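Local coordinates for protein sulfite reductase [ferredoxin] (Mycobacterium tuberculosis, PDB 1ZJ8) that probably reduces sulfite to sulfide with electrons from ferredoxin, using a siroheme and a [4Fe-4S] cluster, for the synthesis of sulfur-containing amino acids and cofactors, at residues G186-E191 against S224-V229; A102-M107 against W148-N153; G487-M492 against Q505-G510. All blocks are in the same frame, centred on the assembly; numbering follows the deposited sequence.

Contact 1: G186-E191 against S224-V229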
ATOM      1  N   GLY A 186      -4.757 -19.801  -1.151  1.00 27.83           N
ATOM      2  CA  GLY A 186      -5.155 -21.066  -1.767  1.00 28.19           C
ATOM      3  C   GLY A 186      -4.047 -22.027  -2.164  1.00 28.21           C
ATOM      4  O   GLY A 186      -4.327 -23.142  -2.623  1.00 27.67           O
ATOM      5  N   GLU A 187      -2.792 -21.608  -2.013  1.00 28.44           N
ATOM      6  CA  GLU A 187      -1.671 -22.498  -2.327  1.00 29.13           C
ATOM      7  C   GLU A 187      -0.573 -22.607  -1.260  1.00 29.30           C
ATOM      8  O   GLU A 187       0.257 -23.534  -1.335  1.00 29.35           O
ATOM      9  CB  GLU A 187      -1.053 -22.121  -3.672  1.00 29.47           C
ATOM     10  CG  GLU A 187      -2.058 -22.122  -4.852  1.00 31.85           C
ATOM     11  CD  GLU A 187      -2.637 -23.507  -5.186  1.00 33.48           C
ATOM     12  OE1 GLU A 187      -2.110 -24.514  -4.648  1.00 34.59           O
ATOM     13  OE2 GLU A 187      -3.595 -23.578  -6.004  1.00 32.47           O
ATOM     14  N   SER A 188      -0.563 -21.708  -0.270  1.00 29.43           N
ATOM     15  CA  SER A 188       0.447 -21.763   0.784  1.00 29.87           C
ATOM     16  C   SER A 188       0.304 -23.015   1.621  1.00 30.24           C
ATOM     17  O   SER A 188      -0.804 -23.409   1.986  1.00 30.66           O
ATOM     18  CB  SER A 188       0.403 -20.524   1.697  1.00 30.13           C
ATOM     19  OG  SER A 188       1.410 -20.574   2.711  1.00 29.26           O
ATOM     20  N   LEU A 189       1.439 -23.632   1.926  1.00 30.77           N
ATOM     21  CA  LEU A 189       1.468 -24.759   2.841  1.00 31.34           C
ATOM     22  C   LEU A 189       1.134 -24.336   4.283  1.00 31.85           C
ATOM     23  O   LEU A 189       0.774 -25.177   5.112  1.00 32.14           O
ATOM     24  CB  LEU A 189       2.836 -25.457   2.822  1.00 31.27           C
ATOM     25  CG  LEU A 189       3.216 -26.227   1.547  1.00 31.38           C
ATOM     26  CD1 LEU A 189       4.597 -26.822   1.671  1.00 30.46           C
ATOM     27  CD2 LEU A 189       2.195 -27.318   1.216  1.00 30.98           C
ATOM     28  N   ASP A 190       1.222 -23.043   4.582  1.00 32.15           N
ATOM     29  CA  ASP A 190       1.049 -22.576   5.954  1.00 32.51           C
ATOM     30  C   ASP A 190      -0.172 -21.696   6.192  1.00 32.55           C
ATOM     31  O   ASP A 190      -0.362 -21.187   7.280  1.00 32.68           O
ATOM     32  CB  ASP A 190       2.318 -21.844   6.358  1.00 32.89           C
ATOM     33  CG  ASP A 190       3.566 -22.639   6.009  1.00 34.89           C
ATOM     34  OD1 ASP A 190       3.438 -23.871   5.828  1.00 38.27           O
ATOM     35  OD2 ASP A 190       4.666 -22.056   5.893  1.00 36.81           O
ATOM     36  N   GLU A 191      -1.019 -21.526   5.193  1.00 32.69           N
ATOM     37  CA  GLU A 191      -2.198 -20.693   5.373  1.00 32.93           C
ATOM     38  C   GLU A 191      -3.204 -21.431   6.263  1.00 32.47           C
ATOM     39  O   GLU A 191      -3.457 -22.621   6.080  1.00 31.98           O
ATOM     40  CB  GLU A 191      -2.820 -20.285   4.015  1.00 32.93           C
ATOM     41  CG  GLU A 191      -2.982 -21.432   2.993  1.00 34.44           C
ATOM     42  CD  GLU A 191      -3.912 -21.102   1.826  1.00 35.53           C
ATOM     43  OE1 GLU A 191      -3.626 -20.114   1.097  1.00 37.62           O
ATOM     44  OE2 GLU A 191      -4.921 -21.843   1.627  1.00 39.19           O
ATOM     45  N   SER A 224      -6.502 -12.190   4.908  1.00 28.85           N
ATOM     46  CA  SER A 224      -5.567 -13.283   4.586  1.00 28.88           C
ATOM     47  C   SER A 224      -5.491 -14.366   5.674  1.00 29.15           C
ATOM     48  O   SER A 224      -5.606 -14.074   6.854  1.00 29.60           O
ATOM     49  CB  SER A 224      -4.156 -12.711   4.322  1.00 28.88           C
ATOM     50  OG  SER A 224      -3.162 -13.719   4.160  1.00 26.95           O
ATOM     51  N   GLY A 225      -5.272 -15.611   5.258  1.00 29.13           N
ATOM     52  CA  GLY A 225      -4.963 -16.702   6.179  1.00 29.32           C
ATOM     53  C   GLY A 225      -3.484 -16.832   6.518  1.00 29.68           C
ATOM     54  O   GLY A 225      -3.060 -17.860   7.058  1.00 30.32           O
ATOM     55  N   LEU A 226      -2.698 -15.814   6.154  1.00 29.77           N
ATOM     56  CA  LEU A 226      -1.325 -15.586   6.668  1.00 29.64           C
ATOM     57  C   LEU A 226      -1.227 -14.137   7.139  1.00 29.31           C
ATOM     58  O   LEU A 226      -2.024 -13.305   6.739  1.00 29.60           O
ATOM     59  CB  LEU A 226      -0.265 -15.792   5.567  1.00 29.70           C
ATOM     60  CG  LEU A 226       0.052 -17.193   5.060  1.00 29.73           C
ATOM     61  CD1 LEU A 226       1.060 -17.126   3.907  1.00 29.23           C
ATOM     62  CD2 LEU A 226       0.574 -18.059   6.190  1.00 29.71           C
ATOM     63  N   GLN A 227      -0.242 -13.820   7.965  1.00 29.41           N
ATOM     64  CA  GLN A 227       0.052 -12.416   8.297  1.00 29.85           C
ATOM     65  C   GLN A 227       1.066 -11.857   7.289  1.00 29.58           C
ATOM     66  O   GLN A 227       2.195 -11.572   7.666  1.00 28.87           O
ATOM     67  CB  GLN A 227       0.629 -12.290   9.721  1.00 30.04           C
ATOM     68  CG  GLN A 227      -0.285 -12.738  10.883  1.00 30.59           C
ATOM     69  CD  GLN A 227       0.530 -13.015  12.166  1.00 30.68           C
ATOM     70  OE1 GLN A 227       1.160 -12.109  12.708  1.00 33.71           O
ATOM     71  NE2 GLN A 227       0.528 -14.260  12.629  1.00 28.43           N
ATOM     72  N   ASP A 228       0.659 -11.738   6.017  1.00 29.69           N
ATOM     73  CA  ASP A 228       1.521 -11.198   4.939  1.00 29.81           C
ATOM     74  C   ASP A 228       0.928  -9.949   4.289  1.00 29.82           C
ATOM     75  O   ASP A 228       1.272  -9.610   3.160  1.00 30.07           O
ATOM     76  CB  ASP A 228       1.797 -12.266   3.875  1.00 29.95           C
ATOM     77  CG  ASP A 228       0.529 -12.844   3.270  1.00 30.05           C
ATOM     78  OD1 ASP A 228      -0.557 -12.248   3.441  1.00 30.78           O
ATOM     79  OD2 ASP A 228       0.624 -13.917   2.643  1.00 29.35           O
ATOM     80  N   VAL A 229       0.044  -9.264   5.016  1.00 30.42           N
ATOM     81  CA  VAL A 229      -0.725  -8.128   4.489  1.00 30.69           C
ATOM     82  C   VAL A 229      -0.723  -6.899   5.425  1.00 31.13           C
ATOM     83  O   VAL A 229      -1.656  -6.095   5.432  1.00 31.83           O
ATOM     84  CB  VAL A 229      -2.207  -8.555   4.181  1.00 30.59           C
ATOM     85  CG1 VAL A 229      -2.263  -9.615   3.085  1.00 30.59           C
ATOM     86  CG2 VAL A 229      -2.912  -9.061   5.439  1.00 30.20           C
TER

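Contact 2: A102-M107 against W148-N153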
ATOM      1  N   ALA A 102      -0.340  19.338 -13.222  1.00 53.81           N
ATOM      2  CA  ALA A 102      -0.063  19.144 -14.655  1.00 53.03           C
ATOM      3  C   ALA A 102      -1.305  18.716 -15.413  1.00 52.39           C
ATOM      4  O   ALA A 102      -2.354  18.471 -14.809  1.00 52.27           O
ATOM      5  CB  ALA A 102       1.036  18.109 -14.867  1.00 53.13           C
ATOM      6  N   LYS A 103      -1.165  18.611 -16.741  1.00 51.73           N
ATOM      7  CA  LYS A 103      -2.269  18.209 -17.633  1.00 51.03           C
ATOM      8  C   LYS A 103      -2.314  16.691 -17.817  1.00 50.25           C
ATOM      9  O   LYS A 103      -2.957  16.196 -18.756  1.00 50.47           O
ATOM     10  CB  LYS A 103      -2.171  18.884 -19.022  1.00 51.29           C
ATOM     11  CG  LYS A 103      -1.556  18.000 -20.186  1.00 51.74           C
ATOM     12  CD  LYS A 103      -1.892  18.572 -21.574  1.00 51.84           C
ATOM     13  CE  LYS A 103      -1.068  17.948 -22.691  1.00 51.36           C
ATOM     14  NZ  LYS A 103      -1.670  16.678 -23.146  1.00 50.60           N
ATOM     15  N   TYR A 104      -1.632  15.956 -16.937  1.00 49.05           N
ATOM     16  CA  TYR A 104      -1.533  14.500 -17.036  1.00 47.91           C
ATOM     17  C   TYR A 104      -2.018  13.847 -15.743  1.00 46.86           C
ATOM     18  O   TYR A 104      -2.089  14.494 -14.700  1.00 46.47           O
ATOM     19  CB  TYR A 104      -0.084  14.106 -17.340  1.00 47.65           C
ATOM     20  CG  TYR A 104       0.404  14.525 -18.719  1.00 47.31           C
ATOM     21  CD1 TYR A 104       0.039  13.800 -19.850  1.00 47.10           C
ATOM     22  CD2 TYR A 104       1.232  15.643 -18.889  1.00 47.13           C
ATOM     23  CE1 TYR A 104       0.476  14.166 -21.108  1.00 47.64           C
ATOM     24  CE2 TYR A 104       1.675  16.029 -20.148  1.00 46.79           C
ATOM     25  CZ  TYR A 104       1.296  15.283 -21.260  1.00 47.83           C
ATOM     26  OH  TYR A 104       1.726  15.617 -22.540  1.00 47.30           O
ATOM     27  N   PHE A 105      -2.359  12.565 -15.823  1.00 46.08           N
ATOM     28  CA  PHE A 105      -2.925  11.829 -14.685  1.00 45.65           C
ATOM     29  C   PHE A 105      -2.111  10.608 -14.287  1.00 44.12           C
ATOM     30  O   PHE A 105      -1.582   9.887 -15.133  1.00 44.18           O
ATOM     31  CB  PHE A 105      -4.346  11.353 -15.020  1.00 45.92           C
ATOM     32  CG  PHE A 105      -5.327  12.473 -15.199  1.00 46.44           C
ATOM     33  CD1 PHE A 105      -5.584  12.997 -16.472  1.00 47.16           C
ATOM     34  CD2 PHE A 105      -5.981  13.023 -14.096  1.00 46.51           C
ATOM     35  CE1 PHE A 105      -6.479  14.047 -16.646  1.00 46.90           C
ATOM     36  CE2 PHE A 105      -6.882  14.069 -14.255  1.00 46.78           C
ATOM     37  CZ  PHE A 105      -7.133  14.586 -15.535  1.00 46.88           C
ATOM     38  N   MET A 106      -2.024  10.379 -12.989  1.00 42.59           N
ATOM     39  CA  MET A 106      -1.719   9.062 -12.481  1.00 41.41           C
ATOM     40  C   MET A 106      -3.038   8.278 -12.570  1.00 40.92           C
ATOM     41  O   MET A 106      -4.097   8.787 -12.176  1.00 40.70           O
ATOM     42  CB  MET A 106      -1.261   9.140 -11.021  1.00 41.87           C
ATOM     43  CG  MET A 106      -0.873   7.785 -10.389  1.00 42.60           C
ATOM     44  SD  MET A 106      -2.274   6.753  -9.805  1.00 44.63           S
ATOM     45  CE  MET A 106      -2.558   7.483  -8.181  1.00 41.82           C
ATOM     46  N   MET A 107      -2.987   7.055 -13.093  1.00 39.90           N
ATOM     47  CA  MET A 107      -4.159   6.182 -13.075  1.00 39.26           C
ATOM     48  C   MET A 107      -3.848   4.864 -12.351  1.00 38.32           C
ATOM     49  O   MET A 107      -2.837   4.219 -12.631  1.00 38.46           O
ATOM     50  CB  MET A 107      -4.667   5.922 -14.481  1.00 39.29           C
ATOM     51  CG  MET A 107      -6.009   5.195 -14.487  1.00 39.84           C
ATOM     52  SD  MET A 107      -6.703   4.964 -16.156  1.00 40.60           S
ATOM     53  CE  MET A 107      -5.642   3.694 -16.805  1.00 40.75           C
ATOM     54  N   TRP A 148       1.610   9.837 -16.790  1.00 39.25           N
ATOM     55  CA  TRP A 148       1.565  10.447 -18.121  1.00 40.19           C
ATOM     56  C   TRP A 148       0.270  10.093 -18.875  1.00 41.00           C
ATOM     57  O   TRP A 148       0.280   9.962 -20.105  1.00 41.27           O
ATOM     58  CB  TRP A 148       2.786  10.022 -18.989  1.00 40.45           C
ATOM     59  CG  TRP A 148       4.110  10.431 -18.407  1.00 40.68           C
ATOM     60  CD1 TRP A 148       5.029   9.629 -17.774  1.00 40.87           C
ATOM     61  CD2 TRP A 148       4.646  11.752 -18.379  1.00 40.80           C
ATOM     62  NE1 TRP A 148       6.107  10.382 -17.353  1.00 40.79           N
ATOM     63  CE2 TRP A 148       5.897  11.686 -17.718  1.00 40.97           C
ATOM     64  CE3 TRP A 148       4.192  12.990 -18.851  1.00 40.68           C
ATOM     65  CZ2 TRP A 148       6.695  12.813 -17.523  1.00 40.64           C
ATOM     66  CZ3 TRP A 148       4.978  14.103 -18.655  1.00 40.59           C
ATOM     67  CH2 TRP A 148       6.217  14.010 -17.996  1.00 40.66           C
ATOM     68  N   ILE A 149      -0.839   9.936 -18.157  1.00 41.72           N
ATOM     69  CA  ILE A 149      -2.086   9.584 -18.820  1.00 42.43           C
ATOM     70  C   ILE A 149      -2.899  10.843 -19.132  1.00 43.28           C
ATOM     71  O   ILE A 149      -2.949  11.785 -18.330  1.00 43.26           O
ATOM     72  CB  ILE A 149      -2.864   8.494 -18.034  1.00 42.54           C
ATOM     73  CG1 ILE A 149      -2.565   7.137 -18.676  1.00 42.30           C
ATOM     74  CG2 ILE A 149      -4.379   8.741 -18.029  1.00 42.37           C
ATOM     75  CD1 ILE A 149      -3.117   5.991 -17.947  1.00 42.32           C
ATOM     76  N   GLU A 150      -3.501  10.851 -20.325  1.00 44.17           N
ATOM     77  CA  GLU A 150      -4.300  11.975 -20.800  1.00 44.83           C
ATOM     78  C   GLU A 150      -5.768  11.524 -20.865  1.00 45.57           C
ATOM     79  O   GLU A 150      -6.076  10.445 -21.438  1.00 45.59           O
ATOM     80  CB  GLU A 150      -3.827  12.465 -22.178  1.00 44.79           C
ATOM     81  CG  GLU A 150      -2.340  12.335 -22.484  1.00 45.00           C
ATOM     82  CD  GLU A 150      -1.925  13.123 -23.748  1.00 45.89           C
ATOM     83  OE1 GLU A 150      -2.114  14.363 -23.775  1.00 45.84           O
ATOM     84  OE2 GLU A 150      -1.398  12.514 -24.718  1.00 47.36           O
ATOM     85  N   VAL A 151      -6.660  12.351 -20.297  1.00 46.19           N
ATOM     86  CA  VAL A 151      -8.106  12.064 -20.262  1.00 46.62           C
ATOM     87  C   VAL A 151      -8.626  11.510 -21.614  1.00 47.10           C
ATOM     88  O   VAL A 151      -9.375  10.519 -21.652  1.00 47.37           O
ATOM     89  CB  VAL A 151      -8.952  13.328 -19.791  1.00 46.85           C
ATOM     90  CG1 VAL A 151      -8.972  14.435 -20.839  1.00 46.93           C
ATOM     91  CG2 VAL A 151     -10.401  12.933 -19.429  1.00 46.90           C
ATOM     92  N   GLU A 152      -8.179  12.114 -22.712  1.00 47.44           N
ATOM     93  CA  GLU A 152      -8.511  11.636 -24.050  1.00 47.81           C
ATOM     94  C   GLU A 152      -8.634  10.116 -24.075  1.00 48.04           C
ATOM     95  O   GLU A 152      -9.547   9.598 -24.694  1.00 47.88           O
ATOM     96  CB  GLU A 152      -7.459  12.071 -25.088  1.00 48.19           C
ATOM     97  CG  GLU A 152      -7.355  13.586 -25.340  1.00 49.26           C
ATOM     98  CD  GLU A 152      -6.568  14.332 -24.246  1.00 50.98           C
ATOM     99  OE1 GLU A 152      -5.333  14.165 -24.169  1.00 51.13           O
ATOM    100  OE2 GLU A 152      -7.183  15.102 -23.470  1.00 51.59           O
ATOM    101  N   ASN A 153      -7.730   9.407 -23.383  1.00 48.35           N
ATOM    102  CA  ASN A 153      -7.606   7.934 -23.514  1.00 48.33           C
ATOM    103  C   ASN A 153      -8.383   7.064 -22.507  1.00 48.47           C
ATOM    104  O   ASN A 153      -8.466   5.829 -22.682  1.00 48.01           O
ATOM    105  CB  ASN A 153      -6.136   7.540 -23.436  1.00 48.28           C
ATOM    106  CG  ASN A 153      -5.292   8.279 -24.430  1.00 47.29           C
ATOM    107  OD1 ASN A 153      -5.222   7.903 -25.596  1.00 44.86           O
ATOM    108  ND2 ASN A 153      -4.630   9.337 -23.970  1.00 46.94           N
TER

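Contact 3: G487-M492 against Q505-G510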
ATOM      1  N   GLY A 487      13.646   4.033   8.494  1.00 39.51           N
ATOM      2  CA  GLY A 487      12.607   4.756   7.772  1.00 40.05           C
ATOM      3  C   GLY A 487      13.073   6.163   7.496  1.00 40.62           C
ATOM      4  O   GLY A 487      13.744   6.767   8.327  1.00 40.93           O
ATOM      5  N   PHE A 488      12.733   6.691   6.327  1.00 41.45           N
ATOM      6  CA  PHE A 488      13.124   8.047   5.959  1.00 42.22           C
ATOM      7  C   PHE A 488      11.882   8.859   5.642  1.00 43.30           C
ATOM      8  O   PHE A 488      11.073   8.449   4.811  1.00 43.13           O
ATOM      9  CB  PHE A 488      14.064   8.025   4.754  1.00 41.37           C
ATOM     10  CG  PHE A 488      15.407   7.424   5.042  1.00 40.82           C
ATOM     11  CD1 PHE A 488      16.449   8.208   5.481  1.00 39.85           C
ATOM     12  CD2 PHE A 488      15.635   6.069   4.863  1.00 41.19           C
ATOM     13  CE1 PHE A 488      17.687   7.657   5.744  1.00 40.12           C
ATOM     14  CE2 PHE A 488      16.888   5.511   5.128  1.00 40.37           C
ATOM     15  CZ  PHE A 488      17.908   6.313   5.564  1.00 39.85           C
ATOM     16  N   LYS A 489      11.727   9.998   6.320  1.00 45.28           N
ATOM     17  CA  LYS A 489      10.610  10.916   6.058  1.00 46.49           C
ATOM     18  C   LYS A 489      11.170  12.155   5.402  1.00 47.82           C
ATOM     19  O   LYS A 489      11.859  12.957   6.043  1.00 47.95           O
ATOM     20  CB  LYS A 489       9.860  11.304   7.341  1.00 46.78           C
ATOM     21  CG  LYS A 489       8.678  12.323   7.136  1.00 46.28           C
ATOM     22  CD  LYS A 489       7.840  12.570   8.415  1.00 46.43           C
ATOM     23  CE  LYS A 489       8.698  12.919   9.648  1.00 46.98           C
ATOM     24  NZ  LYS A 489       7.875  13.022  10.892  1.00 47.45           N
ATOM     25  N   GLY A 490      10.866  12.307   4.120  1.00 49.68           N
ATOM     26  CA  GLY A 490      11.342  13.445   3.346  1.00 51.37           C
ATOM     27  C   GLY A 490      10.749  14.764   3.811  1.00 52.97           C
ATOM     28  O   GLY A 490       9.531  14.866   4.028  1.00 53.12           O
ATOM     29  N   GLN A 491      11.623  15.759   3.972  1.00 54.93           N
ATOM     30  CA  GLN A 491      11.225  17.118   4.324  1.00 56.70           C
ATOM     31  C   GLN A 491      12.289  18.084   3.817  1.00 58.25           C
ATOM     32  O   GLN A 491      13.358  17.663   3.385  1.00 58.02           O
ATOM     33  CB  GLN A 491      10.951  17.280   5.835  1.00 56.58           C
ATOM     34  CG  GLN A 491      12.153  17.230   6.789  1.00 57.17           C
ATOM     35  CD  GLN A 491      11.735  17.280   8.283  1.00 57.56           C
ATOM     36  OE1 GLN A 491      12.541  17.604   9.164  1.00 58.26           O
ATOM     37  NE2 GLN A 491      10.468  16.960   8.558  1.00 57.96           N
ATOM     38  N   MET A 492      11.976  19.376   3.829  1.00 60.50           N
ATOM     39  CA  MET A 492      12.961  20.391   3.467  1.00 62.16           C
ATOM     40  C   MET A 492      13.856  20.653   4.663  1.00 63.78           C
ATOM     41  O   MET A 492      13.400  20.627   5.816  1.00 63.66           O
ATOM     42  CB  MET A 492      12.296  21.681   2.995  1.00 62.29           C
ATOM     43  CG  MET A 492      11.512  21.543   1.691  1.00 62.80           C
ATOM     44  SD  MET A 492      12.571  21.351   0.246  1.00 63.59           S
ATOM     45  CE  MET A 492      13.122  19.688   0.424  1.00 62.86           C
ATOM     46  N   GLN A 505      14.200  13.061   7.518  1.00 50.55           N
ATOM     47  CA  GLN A 505      14.166  12.780   8.948  1.00 49.98           C
ATOM     48  C   GLN A 505      14.162  11.259   9.077  1.00 48.70           C
ATOM     49  O   GLN A 505      13.579  10.572   8.243  1.00 48.69           O
ATOM     50  CB  GLN A 505      12.890  13.392   9.575  1.00 50.18           C
ATOM     51  CG  GLN A 505      12.791  13.367  11.139  1.00 51.01           C
ATOM     52  CD  GLN A 505      11.503  14.076  11.700  1.00 51.58           C
ATOM     53  OE1 GLN A 505      10.583  13.425  12.212  1.00 52.82           O
ATOM     54  NE2 GLN A 505      11.459  15.408  11.592  1.00 53.18           N
ATOM     55  N   VAL A 506      14.808  10.748  10.115  1.00 47.41           N
ATOM     56  CA  VAL A 506      15.118   9.331  10.246  1.00 46.85           C
ATOM     57  C   VAL A 506      14.335   8.669  11.378  1.00 46.07           C
ATOM     58  O   VAL A 506      14.367   9.130  12.516  1.00 45.96           O
ATOM     59  CB  VAL A 506      16.630   9.184  10.525  1.00 46.93           C
ATOM     60  CG1 VAL A 506      17.033   7.737  10.852  1.00 46.92           C
ATOM     61  CG2 VAL A 506      17.409   9.719   9.323  1.00 47.72           C
ATOM     62  N   HIS A 507      13.640   7.580  11.069  1.00 45.25           N
ATOM     63  CA  HIS A 507      12.942   6.798  12.084  1.00 44.79           C
ATOM     64  C   HIS A 507      13.640   5.445  12.128  1.00 44.41           C
ATOM     65  O   HIS A 507      13.841   4.815  11.088  1.00 44.59           O
ATOM     66  CB  HIS A 507      11.451   6.639  11.752  1.00 44.58           C
ATOM     67  CG  HIS A 507      10.686   7.935  11.688  1.00 44.76           C
ATOM     68  ND1 HIS A 507       9.677   8.252  12.576  1.00 44.86           N
ATOM     69  CD2 HIS A 507      10.763   8.982  10.826  1.00 44.61           C
ATOM     70  CE1 HIS A 507       9.180   9.441  12.277  1.00 44.17           C
ATOM     71  NE2 HIS A 507       9.820   9.905  11.218  1.00 44.76           N
ATOM     72  N   LEU A 508      14.041   5.008  13.314  1.00 43.84           N
ATOM     73  CA  LEU A 508      14.804   3.777  13.434  1.00 43.46           C
ATOM     74  C   LEU A 508      14.072   2.735  14.275  1.00 43.19           C
ATOM     75  O   LEU A 508      13.502   3.057  15.319  1.00 43.20           O
ATOM     76  CB  LEU A 508      16.173   4.085  14.030  1.00 43.45           C
ATOM     77  CG  LEU A 508      17.114   4.850  13.092  1.00 43.55           C
ATOM     78  CD1 LEU A 508      18.146   5.642  13.875  1.00 43.53           C
ATOM     79  CD2 LEU A 508      17.814   3.901  12.132  1.00 43.71           C
ATOM     80  N   GLY A 509      14.084   1.486  13.816  1.00 42.91           N
ATOM     81  CA  GLY A 509      13.638   0.351  14.635  1.00 42.88           C
ATOM     82  C   GLY A 509      12.148  -0.006  14.632  1.00 42.65           C
ATOM     83  O   GLY A 509      11.687  -0.740  15.502  1.00 42.35           O
ATOM     84  N   GLY A 510      11.395   0.478  13.649  1.00 42.76           N
ATOM     85  CA  GLY A 510       9.975   0.102  13.510  1.00 42.88           C
ATOM     86  C   GLY A 510       9.773  -1.330  13.010  1.00 42.93           C
ATOM     87  O   GLY A 510      10.613  -1.869  12.289  1.00 43.41           O
TER

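Contact 1: G186-E191 against S224-V229
Ser188 OG is met from two directions: it accepts the backbone N-H of Asp190, with Asp190 N 3.1 Å away, and Leu226 CD1 of the second segment packs against it at 3.7 Å. The bond to Asp190 is fairly straight, 161° at the hydrogen. It forms because the hydroxyl stands anti to the backbone N of Ser188 (chi1 -179°), beside the carbonyl carbon, within reach of the N-H two residues on; this geometry defines an ST turn. Leu226 supplies most of the side-chain packing between the segments, and its two methyl groups divide the work. CD1 goes to CB and OG of Ser188, whereas CD2 lies against the main chain at the end of the turn, 3.4 Å from Asp190 O and 4.2 Å from Asp190 CB. Beside it the two backbones make their nearest approach, Glu191 CA to Gly225 CA 4.9 Å. There Glu191 CA directs a C-H toward Gly225 O, the two atoms 3.4 Å apart with 137° at the hydrogen. No conventional hydrogen bond joins the segments, and together they bury a modest 164 Å². The carboxylate of Glu191 turns back into its own segment, where OE1 presents its syn lone pair to the N-H of Gly186. Both loops have further ties: Gly225 shares a backbone hydrogen bond with Val192, Glu187 forms a salt bridge with Arg383, and Asp228 OD2 bonds to His342 and Ser182. The contact is structural packing away from the cofactor sites. It joins the loops that follow strands 176-181 and 219-224, parallel neighbours in a mixed sheet whose connection runs through helix 196-206, a beta-alpha-beta crossover.

Contact 2: A102-M107 against W148-N153
Tyr104 (chi1 -67°) and Trp148 (chi1 -61°) both place CG anti to the carbonyl carbon, and from there the two rings form a T-shaped (edge-to-face) pair. The six-membered ring of Trp148 turns its edge to the tyrosine, CE3 standing over the centre of the Tyr104 ring and 4.0 Å from CD2, with the planes 69° apart. On the opposite face lies Lys103 CG, offset toward the rim. Glu150 comes alongside at the ring edge, its CG 3.6 Å from Tyr104 CE1, and its carboxylate forms through OE1 a salt bridge with Lys103 NZ whose exact length is doubtful. The backbones meet in one antiparallel hydrogen-bonded pair: Phe105 N donates to Ile149 O at 2.7 Å, and Ile149 N returns a bond to Phe105 O at 3.1 Å. On the face carrying Phe105 and Ile149, Met107 CE touches Ile149 CD1 at 3.6 Å, and Ile157 of helix 154-162 packs on both Met107 and Ile149. Met106 points away from this pairing and touches the siroheme. Both segments lie in the first ferredoxin-like half domain of this nitrite and sulfite reductase, and they join neighbouring strands, 104-109 and 144-149, of an antiparallel sheet that also takes in strand 363-365 from the second half domain.

Contact 3: G487-M492 against Q505-G510
A beta hairpin, formed by strands 486-494 and 500-508, brings Gly487 opposite His507 and Lys489 opposite Gln505, with the strand directions 157° apart. Both are antiparallel hydrogen-bonded pairs. Gly487 N donates to His507 O at 2.7 Å, and His507 N answers to Gly487 O. Two residues along the strand, Lys489 N reaches Gln505 O at 2.7 Å, while Gln505 N donates to Lys489 O. Between them lies the non-hydrogen-bonded pair Phe488 and Val506, whose side chains run side by side, Phe488 CE1 4.1 Å from Val506 CG2, toward helix 532-545. There Phe488 packs on Leu532 and Ile536, and Val506 on Tyr535. The hairpin sits inside a mixed sheet of the second 4Fe-4S domain, between strands 469-472 and 520-528, and its other face, that of Lys489, Gln505 and His507, carries the polar contacts. Lys489 and Gln505 lie side by side, pointing the same way, and the lysine ammonium NZ bonds Gln505 OE1 at 3.0 Å, approaching from 52° above the amide carbonyl plane. A bend at chi3 brings Lys489 CE to the edge of the His507 imidazole, in its plane and 3.6 Å from NE2. The other branch of the Gln505 amide, NE2, makes a weak hydrogen bond of 3.4 Å to Gln491 OE1, with the two amide planes 83° apart. The Lys489 side chain lies near the cluster: its nearest atoms are about 6 Å from the side chain of Cys474, part of the [4Fe-4S] pocket, and about 8 Å from the cluster itself.

Along the chain the contacts come in series: contact 2 closes before contact 1 opens, and contact 3 follows both. None touches another. Centre to centre, contacts 1 and 2 are about 37 Å apart, on opposite sides of the chain's centre, contacts 1 and 3 about 30 Å, and contacts 2 and 3 about 31 Å. Each belongs to a different beta-sheet: contact 2 to an antiparallel one shared by the two ferredoxin-like half domains, contact 1 to loops of the mixed one in the first 4Fe-4S domain, and contact 3 to the mixed one of the second. Contacts 2 and 3 thus approach the cofactors from separate layers, one near siroheme, the other near the cluster, whereas contact 1 lies away from the cofactor sites.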